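Local structure of acyl-coenzyme A oxidase acox-1.2 (Caenorhabditis elegans, 5K3J) at residues S78-Y83 with R101-Y106; I88-E93 with A138-I143; E132-R137 with C195-V200. The protein catalyses the first step of peroxisomal beta-oxidation of ascaroside pheromones, using FAD to desaturate the CoA thioester of an ascaroside with a five-carbon omega side chain and reducing oxygen to hydrogen peroxide. One frame throughout, in Å; residues are numbered along the deposited sequence.

Interaction 1: S78-Y83 with R101-Y106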
loop_
_atom_site.group_PDB
_atom_site.type_symbol
_atom_site.label_atom_id
_atom_site.label_comp_id
_atom_site.label_asym_id
_atom_site.label_seq_id
_atom_site.Cartn_x
_atom_site.Cartn_y
_atom_site.Cartn_z
ATOM N N SER A 78 -12.299 28.355 -2.033
ATOM C CA SER A 78 -13.052 29.581 -2.256
ATOM C C SER A 78 -12.212 30.786 -1.871
ATOM O O SER A 78 -12.300 31.840 -2.497
ATOM C CB SER A 78 -14.362 29.571 -1.464
ATOM O OG SER A 78 -14.124 29.722 -0.074
ATOM N N ILE A 79 -11.399 30.627 -0.833
ATOM C CA ILE A 79 -10.477 31.678 -0.423
ATOM C C ILE A 79 -9.358 31.816 -1.452
ATOM O O ILE A 79 -9.033 32.922 -1.890
ATOM C CB ILE A 79 -9.859 31.398 0.959
ATOM C CG1 ILE A 79 -10.952 31.242 2.014
ATOM C CG2 ILE A 79 -8.908 32.516 1.348
ATOM C CD1 ILE A 79 -10.431 30.822 3.362
ATOM N N LEU A 80 -8.781 30.679 -1.835
ATOM C CA LEU A 80 -7.691 30.640 -2.802
ATOM C C LEU A 80 -8.093 31.255 -4.137
ATOM O O LEU A 80 -7.288 31.916 -4.792
ATOM C CB LEU A 80 -7.231 29.198 -3.010
ATOM C CG LEU A 80 -6.013 28.964 -3.896
ATOM C CD1 LEU A 80 -4.792 29.629 -3.275
ATOM C CD2 LEU A 80 -5.777 27.475 -4.110
ATOM N N THR A 81 -9.342 31.029 -4.536
ATOM C CA THR A 81 -9.852 31.556 -5.796
ATOM C C THR A 81 -9.856 33.085 -5.779
ATOM O O THR A 81 -9.575 33.725 -6.794
ATOM C CB THR A 81 -11.268 31.026 -6.086
ATOM O OG1 THR A 81 -11.219 29.598 -6.211
ATOM C CG2 THR A 81 -11.822 31.618 -7.374
ATOM N N LYS A 82 -10.154 33.664 -4.621
ATOM C CA LYS A 82 -10.109 35.114 -4.465
ATOM C C LYS A 82 -8.685 35.634 -4.632
ATOM O O LYS A 82 -8.445 36.590 -5.369
ATOM C CB LYS A 82 -10.665 35.526 -3.101
ATOM C CG LYS A 82 -10.010 36.768 -2.518
ATOM C CD LYS A 82 -10.473 37.046 -1.101
ATOM C CE LYS A 82 -9.453 37.902 -0.371
ATOM N NZ LYS A 82 -8.917 38.996 -1.230
ATOM N N TYR A 83 -7.741 34.994 -3.949
ATOM C CA TYR A 83 -6.342 35.404 -4.007
ATOM C C TYR A 83 -5.637 34.911 -5.271
ATOM O O TYR A 83 -4.438 35.135 -5.436
ATOM C CB TYR A 83 -5.581 34.898 -2.777
ATOM C CG TYR A 83 -5.890 35.629 -1.485
ATOM C CD1 TYR A 83 -5.419 36.918 -1.264
ATOM C CD2 TYR A 83 -6.629 35.023 -0.477
ATOM C CE1 TYR A 83 -5.690 37.589 -0.084
ATOM C CE2 TYR A 83 -6.904 35.684 0.709
ATOM C CZ TYR A 83 -6.431 36.967 0.899
ATOM O OH TYR A 83 -6.703 37.629 2.073
ATOM N N ARG A 101 -1.326 22.417 -5.062
ATOM C CA ARG A 101 -0.648 21.311 -4.389
ATOM C C ARG A 101 -0.137 21.748 -3.022
ATOM O O ARG A 101 -0.048 20.938 -2.101
ATOM C CB ARG A 101 0.521 20.776 -5.219
ATOM C CG ARG A 101 0.140 19.844 -6.365
ATOM C CD ARG A 101 1.387 19.424 -7.135
ATOM N NE ARG A 101 1.095 18.602 -8.305
ATOM C CZ ARG A 101 1.863 18.569 -9.388
ATOM N NH1 ARG A 101 2.952 19.326 -9.444
ATOM N NH2 ARG A 101 1.542 17.797 -10.419
ATOM N N GLU A 102 0.201 23.027 -2.896
ATOM C CA GLU A 102 0.695 23.548 -1.631
ATOM C C GLU A 102 -0.428 24.005 -0.716
ATOM O O GLU A 102 -0.561 23.504 0.397
ATOM C CB GLU A 102 1.668 24.706 -1.855
ATOM C CG GLU A 102 2.073 25.388 -0.554
ATOM C CD GLU A 102 3.235 26.347 -0.731
ATOM O OE1 GLU A 102 3.045 27.565 -0.521
ATOM O OE2 GLU A 102 4.344 25.885 -1.072
ATOM N N VAL A 103 -1.227 24.960 -1.180
ATOM C CA VAL A 103 -2.296 25.519 -0.355
ATOM C C VAL A 103 -3.383 24.484 -0.065
ATOM O O VAL A 103 -3.661 24.173 1.094
ATOM C CB VAL A 103 -2.945 26.745 -1.014
ATOM C CG1 VAL A 103 -4.088 27.262 -0.159
ATOM C CG2 VAL A 103 -1.912 27.828 -1.230
ATOM N N ILE A 104 -3.995 23.943 -1.115
ATOM C CA ILE A 104 -5.064 22.964 -0.927
ATOM C C ILE A 104 -4.538 21.603 -0.471
ATOM O O ILE A 104 -4.877 21.124 0.612
ATOM C CB ILE A 104 -5.891 22.769 -2.216
ATOM C CG1 ILE A 104 -6.422 24.112 -2.728
ATOM C CG2 ILE A 104 -7.058 21.829 -1.963
ATOM C CD1 ILE A 104 -7.480 24.754 -1.839
ATOM N N GLY A 105 -3.716 20.978 -1.305
ATOM C CA GLY A 105 -3.201 19.660 -0.997
ATOM C C GLY A 105 -3.684 18.621 -1.989
ATOM O O GLY A 105 -4.203 18.954 -3.059
ATOM N N TYR A 106 -3.529 17.356 -1.622
ATOM C CA TYR A 106 -3.824 16.268 -2.536
ATOM C C TYR A 106 -5.171 15.604 -2.265
ATOM O O TYR A 106 -5.677 14.868 -3.109
ATOM C CB TYR A 106 -2.726 15.214 -2.461
ATOM C CG TYR A 106 -1.315 15.743 -2.561
ATOM C CD1 TYR A 106 -0.995 16.815 -3.389
ATOM C CD2 TYR A 106 -0.295 15.159 -1.823
ATOM C CE1 TYR A 106 0.306 17.286 -3.472
ATOM C CE2 TYR A 106 0.998 15.622 -1.902
ATOM C CZ TYR A 106 1.294 16.686 -2.729
ATOM O OH TYR A 106 2.582 17.160 -2.818
#

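Interaction 2: I88-E93 with A138-I143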
loop_
_atom_site.group_PDB
_atom_site.type_symbol
_atom_site.label_atom_id
_atom_site.label_comp_id
_atom_site.label_asym_id
_atom_site.label_seq_id
_atom_site.Cartn_x
_atom_site.Cartn_y
_atom_site.Cartn_z
ATOM N N ILE A 88 -0.769 34.298 -8.799
ATOM C CA ILE A 88 -0.244 33.677 -10.018
ATOM C C ILE A 88 -0.860 34.159 -11.330
ATOM O O ILE A 88 -1.805 34.950 -11.350
ATOM C CB ILE A 88 -0.437 32.142 -10.015
ATOM C CG1 ILE A 88 -1.930 31.792 -10.062
ATOM C CG2 ILE A 88 0.266 31.482 -8.837
ATOM C CD1 ILE A 88 -2.201 30.337 -10.380
ATOM N N ASP A 89 -0.304 33.647 -12.426
ATOM C CA ASP A 89 -0.895 33.758 -13.753
ATOM C C ASP A 89 -1.934 32.649 -13.895
ATOM O O ASP A 89 -1.579 31.477 -14.029
ATOM C CB ASP A 89 0.190 33.654 -14.829
ATOM C CG ASP A 89 -0.363 33.699 -16.242
ATOM O OD1 ASP A 89 -1.513 34.148 -16.432
ATOM O OD2 ASP A 89 0.371 33.291 -17.169
ATOM N N ARG A 90 -3.209 33.028 -13.849
ATOM C CA ARG A 90 -4.316 32.078 -13.762
ATOM C C ARG A 90 -4.252 30.948 -14.787
ATOM O O ARG A 90 -4.543 29.795 -14.470
ATOM C CB ARG A 90 -5.649 32.812 -13.911
ATOM C CG ARG A 90 -6.856 31.890 -13.864
ATOM C CD ARG A 90 -8.020 32.443 -14.669
ATOM N NE ARG A 90 -8.685 33.554 -13.998
ATOM C CZ ARG A 90 -9.711 34.223 -14.514
ATOM N NH1 ARG A 90 -10.184 33.892 -15.711
ATOM N NH2 ARG A 90 -10.262 35.221 -13.838
ATOM N N ASP A 91 -3.864 31.282 -16.012
ATOM C CA ASP A 91 -3.844 30.305 -17.092
ATOM C C ASP A 91 -2.451 29.718 -17.296
ATOM O O ASP A 91 -2.143 29.171 -18.356
ATOM C CB ASP A 91 -4.362 30.938 -18.383
ATOM C CG ASP A 91 -5.816 31.347 -18.275
ATOM O OD1 ASP A 91 -6.495 30.857 -17.346
ATOM O OD2 ASP A 91 -6.280 32.149 -19.111
ATOM N N ASN A 92 -1.619 29.843 -16.269
ATOM C CA ASN A 92 -0.331 29.166 -16.220
ATOM C C ASN A 92 -0.483 27.885 -15.406
ATOM O O ASN A 92 -0.519 27.930 -14.175
ATOM C CB ASN A 92 0.735 30.080 -15.610
ATOM C CG ASN A 92 2.137 29.509 -15.718
ATOM O OD1 ASN A 92 2.325 28.326 -15.997
ATOM N ND2 ASN A 92 3.133 30.355 -15.487
ATOM N N GLU A 93 -0.575 26.747 -16.089
ATOM C CA GLU A 93 -0.892 25.497 -15.406
ATOM C C GLU A 93 0.215 25.061 -14.452
ATOM O O GLU A 93 -0.065 24.456 -13.418
ATOM C CB GLU A 93 -1.178 24.375 -16.402
ATOM C CG GLU A 93 -1.764 23.149 -15.713
ATOM C CD GLU A 93 -2.058 22.006 -16.653
ATOM O OE1 GLU A 93 -1.756 22.127 -17.858
ATOM O OE2 GLU A 93 -2.593 20.980 -16.179
ATOM N N ALA A 138 -15.894 28.347 -17.256
ATOM C CA ALA A 138 -15.177 27.367 -16.451
ATOM C C ALA A 138 -13.909 27.974 -15.850
ATOM O O ALA A 138 -13.643 27.820 -14.658
ATOM C CB ALA A 138 -14.832 26.149 -17.290
ATOM N N ARG A 139 -13.137 28.670 -16.679
ATOM C CA ARG A 139 -11.849 29.220 -16.262
ATOM C C ARG A 139 -11.989 30.313 -15.203
ATOM O O ARG A 139 -11.100 30.495 -14.368
ATOM C CB ARG A 139 -11.089 29.763 -17.475
ATOM C CG ARG A 139 -10.315 28.695 -18.253
ATOM C CD ARG A 139 -9.930 29.157 -19.664
ATOM N NE ARG A 139 -8.650 28.588 -20.086
ATOM C CZ ARG A 139 -8.238 28.502 -21.351
ATOM N NH1 ARG A 139 -9.010 28.935 -22.342
ATOM N NH2 ARG A 139 -7.053 27.974 -21.630
ATOM N N ARG A 140 -13.104 31.036 -15.242
ATOM C CA ARG A 140 -13.379 32.075 -14.254
ATOM C C ARG A 140 -14.065 31.465 -13.037
ATOM O O ARG A 140 -14.497 32.172 -12.126
ATOM C CB ARG A 140 -14.256 33.173 -14.860
ATOM C CG ARG A 140 -13.936 33.493 -16.310
ATOM C CD ARG A 140 -14.896 34.529 -16.873
ATOM N NE ARG A 140 -14.473 35.891 -16.565
ATOM C CZ ARG A 140 -15.155 36.730 -15.792
ATOM N NH1 ARG A 140 -16.300 36.346 -15.244
ATOM N NH2 ARG A 140 -14.694 37.952 -15.566
ATOM N N ARG A 141 -14.154 30.140 -13.041
ATOM C CA ARG A 141 -14.782 29.379 -11.969
ATOM C C ARG A 141 -16.166 29.935 -11.647
ATOM O O ARG A 141 -16.565 30.014 -10.485
ATOM C CB ARG A 141 -13.881 29.353 -10.727
ATOM C CG ARG A 141 -12.621 28.533 -10.956
ATOM C CD ARG A 141 -11.718 28.461 -9.731
ATOM N NE ARG A 141 -10.700 27.428 -9.899
ATOM C CZ ARG A 141 -9.723 27.184 -9.028
ATOM N NH1 ARG A 141 -9.610 27.908 -7.918
ATOM N NH2 ARG A 141 -8.847 26.216 -9.268
ATOM N N GLU A 142 -16.885 30.325 -12.700
ATOM C CA GLU A 142 -18.295 30.678 -12.592
ATOM C C GLU A 142 -19.108 29.422 -12.342
ATOM O O GLU A 142 -20.139 29.454 -11.667
ATOM C CB GLU A 142 -18.806 31.359 -13.863
ATOM C CG GLU A 142 -18.263 32.750 -14.130
ATOM C CD GLU A 142 -18.996 33.438 -15.267
ATOM O OE1 GLU A 142 -20.219 33.217 -15.394
ATOM O OE2 GLU A 142 -18.352 34.183 -16.040
ATOM N N ILE A 143 -18.642 28.315 -12.911
ATOM C CA ILE A 143 -19.346 27.045 -12.824
ATOM C C ILE A 143 -18.374 25.941 -12.432
ATOM O O ILE A 143 -17.172 26.042 -12.678
ATOM C CB ILE A 143 -20.032 26.682 -14.157
ATOM C CG1 ILE A 143 -18.998 26.572 -15.288
ATOM C CG2 ILE A 143 -21.099 27.711 -14.509
ATOM C CD1 ILE A 143 -19.603 26.354 -16.647
#

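Interaction 3: E132-R137 with C195-V200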
loop_
_atom_site.group_PDB
_atom_site.type_symbol
_atom_site.label_atom_id
_atom_site.label_comp_id
_atom_site.label_asym_id
_atom_site.label_seq_id
_atom_site.Cartn_x
_atom_site.Cartn_y
_atom_site.Cartn_z
ATOM N N GLU A 132 -16.927 29.336 -26.338
ATOM C CA GLU A 132 -17.354 30.695 -26.030
ATOM C C GLU A 132 -18.464 30.683 -24.987
ATOM O O GLU A 132 -18.598 31.610 -24.189
ATOM C CB GLU A 132 -17.831 31.398 -27.299
ATOM C CG GLU A 132 -18.087 32.882 -27.138
ATOM C CD GLU A 132 -18.686 33.498 -28.387
ATOM O OE1 GLU A 132 -19.610 32.889 -28.970
ATOM O OE2 GLU A 132 -18.226 34.587 -28.791
ATOM N N LYS A 133 -19.250 29.614 -25.000
ATOM C CA LYS A 133 -20.405 29.504 -24.126
ATOM C C LYS A 133 -20.047 28.966 -22.744
ATOM O O LYS A 133 -20.734 29.265 -21.766
ATOM C CB LYS A 133 -21.461 28.607 -24.771
ATOM C CG LYS A 133 -22.874 28.828 -24.262
ATOM C CD LYS A 133 -23.815 27.759 -24.797
ATOM C CE LYS A 133 -23.746 27.664 -26.314
ATOM N NZ LYS A 133 -24.459 26.461 -26.825
ATOM N N TRP A 134 -18.986 28.168 -22.652
ATOM C CA TRP A 134 -18.663 27.538 -21.372
ATOM C C TRP A 134 -17.200 27.651 -20.935
ATOM O O TRP A 134 -16.927 27.882 -19.755
ATOM C CB TRP A 134 -19.036 26.054 -21.395
ATOM C CG TRP A 134 -20.494 25.778 -21.591
ATOM C CD1 TRP A 134 -21.527 26.227 -20.821
ATOM C CD2 TRP A 134 -21.074 24.959 -22.609
ATOM N NE1 TRP A 134 -22.722 25.750 -21.307
ATOM C CE2 TRP A 134 -22.474 24.969 -22.405
ATOM C CE3 TRP A 134 -20.562 24.223 -23.680
ATOM C CZ2 TRP A 134 -23.351 24.277 -23.229
ATOM C CZ3 TRP A 134 -21.435 23.534 -24.497
ATOM C CH2 TRP A 134 -22.816 23.567 -24.266
ATOM N N LEU A 135 -16.263 27.476 -21.866
ATOM C CA LEU A 135 -14.852 27.325 -21.504
ATOM C C LEU A 135 -14.293 28.507 -20.714
ATOM O O LEU A 135 -13.470 28.322 -19.817
ATOM C CB LEU A 135 -14.000 27.086 -22.755
ATOM C CG LEU A 135 -12.502 26.879 -22.514
ATOM C CD1 LEU A 135 -12.249 25.814 -21.450
ATOM C CD2 LEU A 135 -11.805 26.509 -23.816
ATOM N N GLU A 136 -14.732 29.719 -21.029
ATOM C CA GLU A 136 -14.269 30.859 -20.250
ATOM C C GLU A 136 -15.052 30.953 -18.947
ATOM O O GLU A 136 -14.540 31.448 -17.950
ATOM C CB GLU A 136 -14.376 32.162 -21.045
ATOM C CG GLU A 136 -13.550 33.307 -20.454
ATOM C CD GLU A 136 -12.112 32.910 -20.120
ATOM O OE1 GLU A 136 -11.514 32.095 -20.859
ATOM O OE2 GLU A 136 -11.578 33.416 -19.109
ATOM N N ARG A 137 -16.287 30.468 -18.952
ATOM C CA ARG A 137 -17.068 30.410 -17.720
ATOM C C ARG A 137 -16.421 29.447 -16.731
ATOM O O ARG A 137 -16.407 29.691 -15.524
ATOM C CB ARG A 137 -18.506 29.982 -17.996
ATOM C CG ARG A 137 -19.354 31.029 -18.690
ATOM C CD ARG A 137 -20.838 30.745 -18.456
ATOM N NE ARG A 137 -21.218 30.987 -17.066
ATOM C CZ ARG A 137 -22.328 30.517 -16.501
ATOM N NH1 ARG A 137 -23.168 29.760 -17.205
ATOM N NH2 ARG A 137 -22.599 30.795 -15.229
ATOM N N CYS A 195 -20.175 19.888 -8.395
ATOM C CA CYS A 195 -20.431 20.419 -9.728
ATOM C C CYS A 195 -21.910 20.705 -9.953
ATOM O O CYS A 195 -22.784 20.091 -9.330
ATOM C CB CYS A 195 -19.927 19.453 -10.802
ATOM S SG CYS A 195 -21.048 18.087 -11.164
ATOM N N ASN A 196 -22.183 21.664 -10.830
ATOM C CA ASN A 196 -23.536 21.866 -11.329
ATOM C C ASN A 196 -23.581 21.607 -12.828
ATOM O O ASN A 196 -24.659 21.543 -13.423
ATOM C CB ASN A 196 -24.057 23.270 -11.006
ATOM C CG ASN A 196 -23.026 24.351 -11.235
ATOM O OD1 ASN A 196 -21.992 24.130 -11.867
ATOM N ND2 ASN A 196 -23.308 25.537 -10.718
ATOM N N TYR A 197 -22.403 21.441 -13.426
ATOM C CA TYR A 197 -22.295 20.996 -14.807
ATOM C C TYR A 197 -21.442 19.736 -14.891
ATOM O O TYR A 197 -20.508 19.556 -14.114
ATOM C CB TYR A 197 -21.699 22.091 -15.688
ATOM C CG TYR A 197 -22.674 23.183 -16.059
ATOM C CD1 TYR A 197 -23.002 24.181 -15.151
ATOM C CD2 TYR A 197 -23.267 23.220 -17.317
ATOM C CE1 TYR A 197 -23.891 25.181 -15.480
ATOM C CE2 TYR A 197 -24.162 24.219 -17.655
ATOM C CZ TYR A 197 -24.468 25.198 -16.730
ATOM O OH TYR A 197 -25.353 26.202 -17.046
ATOM N N ALA A 198 -21.777 18.861 -15.830
ATOM C CA ALA A 198 -21.020 17.637 -16.044
ATOM C C ALA A 198 -20.886 17.310 -17.525
ATOM O O ALA A 198 -21.840 17.453 -18.291
ATOM C CB ALA A 198 -21.678 16.484 -15.311
ATOM N N LEU A 199 -19.700 16.870 -17.927
ATOM C CA LEU A 199 -19.512 16.354 -19.274
ATOM C C LEU A 199 -19.787 14.858 -19.248
ATOM O O LEU A 199 -18.935 14.070 -18.836
ATOM C CB LEU A 199 -18.103 16.655 -19.790
ATOM C CG LEU A 199 -17.920 18.067 -20.353
ATOM C CD1 LEU A 199 -16.451 18.437 -20.494
ATOM C CD2 LEU A 199 -18.625 18.163 -21.691
ATOM N N VAL A 200 -20.989 14.479 -19.668
ATOM C CA VAL A 200 -21.452 13.099 -19.565
ATOM C C VAL A 200 -21.198 12.289 -20.827
ATOM O O VAL A 200 -21.675 12.635 -21.910
ATOM C CB VAL A 200 -22.951 13.049 -19.245
ATOM C CG1 VAL A 200 -23.448 11.611 -19.239
ATOM C CG2 VAL A 200 -23.214 13.712 -17.912
#

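Interaction 1: S78-Y83 with R101-Y106
With chi1 of -175°, Leu80 swings its CG to the far side of CB from its own backbone N, so that its isobutyl fork opens toward Val103 and Ile104 and gives one prong to each. Val103 holds CG1 anti to its N (chi1 178°), which leaves both methyls facing the same partner. Leu80 and Val103 therefore meet tip to tip, Leu80 CD1 sitting astride the valine fork at 4.0 Å from Val103 CG1 and equally far from Val103 CG2. The other prong serves the next residue along. The CB of Ile104 does not point straight at segment 78-83, but its longer branch turns back, and Leu80 CD2 lies 3.7 Å from Ile104 CG1 and 3.9 Å from Ile104 CD1; these two side chains cross obliquely.

The interface illustrates how one branched residue can bridge two consecutive positions by apolar contacts between methyl and methylene groups. All three side chains are buried, and the backbones stand well apart, the CA of Leu80 being 7.8 Å from the CA of Val103. Leu80 also leans on Leu99 and His100, while Leu55 packs on Val103. Polar bonds are made by the backbone instead: the carbonyl O of Val103 accepts hydrogen bonds from Arg616 and Lys76. Just beyond, Gly105 takes a positive phi (116°) and turns the chain out of its helical path.

The contact thus joins the C-terminal parts of helices 66-82 and 93-103. Ile104 comes to within about 9 Å of the bound ascaroside-CoA, side chain to ligand, but does not touch it. This is plain apolar helix-to-helix packing, as expected inside the all-helical N-terminal domain of the acyl-CoA oxidase fold.

Interaction 2: I88-E93 with A138-I143
Arg90 lays the end of its side chain against the backbone of Arg139 and Arg140. Its CG stands anti to its backbone N (chi1 179°) and the chain bends at chi3 (-75°), which lays the guanidinium against the carbonyl of Arg139. That carbonyl O lies over one face of the Arg90 guanidinium, with the CA of Arg140 over that face too; Arg139 O is 3.7 Å from Arg90 CD and 3.8 Å from Arg90 NH1. An oxygen so placed meets the group without receiving an N-H, and any attraction is probably electrostatic. Arg90 NH1 also touches the aliphatic part of Arg140, 3.8 Å from its CG, and the two guanidinium planes are turned 76° from each other. Beside this, Asp91 OD1 stands 4.2 Å from Arg139 NE, well off the guanidinium plane: opposite charges are near, beyond a salt bridge, and no N-H points at the oxygen.

In the second shell, Arg140 NH1 forms a salt bridge with Glu142 OE2 at 3.1 Å, while its NH2 donates to the carbonyl O of Ala662 of the second subunit. A long, weak ion pair links Arg90 to Glu136. Were Arg90 an alanine, the carbonyl of Arg139 would probably lose its cover and Glu136 its distant positive partner.

Backbone turns set both sides. Asp89 to Asn92 form a type I beta turn, closed by Asn92 N to Asp89 O at 2.8 Å, which presents Arg90 and Asp91 together. Across from them, helix 128-139 ends in a Schellman motif with Arg141, at positive phi, as its C-prime residue. The surface contact consequently joins the connection between helices 84-87 and 93-103 to the C-terminal end of helix 128-139, which packs through Ala138 on helix 112-125.

Interaction 3: E132-R137 with C195-V200
Trp134 and Arg137, one helical turn apart, both approach the side chain of Tyr197, and in sequence order the segment shows how a helix can offer first an aromatic and then a charged group to a single strand residue. Lys133 comes first, its CD 3.8 Å above one face of the Trp134 ring, offset toward the rim. Trp134 follows, where the helix widens into a pi-type turn. Its five-membered ring and the ring of Tyr197 have centroids 5.8 Å apart and planes inclined at 54°, an oblique pair; the closest atoms are Trp134 NE1 and Tyr197 CE2, at 4.2 Å. Leu135 turns elsewhere, onto Leu122 and Gln123.

Arg137 closes the series. Bent at chi3 (70°), its chain brings NH1 to 4.2 Å from Tyr197 OH, with the guanidinium and phenol planes 80° apart. That is proximity, and the link between them is Glu223, whose carboxylate takes a salt bridge from Arg137 NH2 and a hydrogen bond from Tyr197 OH. Glu142 pairs with Arg137 NE as well, so two acids hold the guanidinium in place.

Helix 128-139 thereby packs against helix 112-125 and, through Trp134, on the mixed sheet, where Tyr197 begins strand 197-205 and Met217 of the adjoining antiparallel strand 210-219 touches the side chains of both Trp134 and Tyr197.

Interactions 1 and 3 are buried, whereas interaction 2 lies at the surface, and their chemistry follows suit: purely aliphatic between two helices in interaction 1, charge against backbone carbonyl in interaction 2, an oblique aromatic pair with an arginine near the tyrosine hydroxyl in interaction 3. Interactions 2 and 3 share helix 128-139, using its C-terminal end and the turn or two before it, and Ile143 of the former packs on Tyr197 of the latter. Interactions 1 and 2 are joined by a probable hydrogen bond between Thr81 and Arg141, while interactions 1 and 3 do not touch. All three border the second subunit, and together they run from helical domain to sheet.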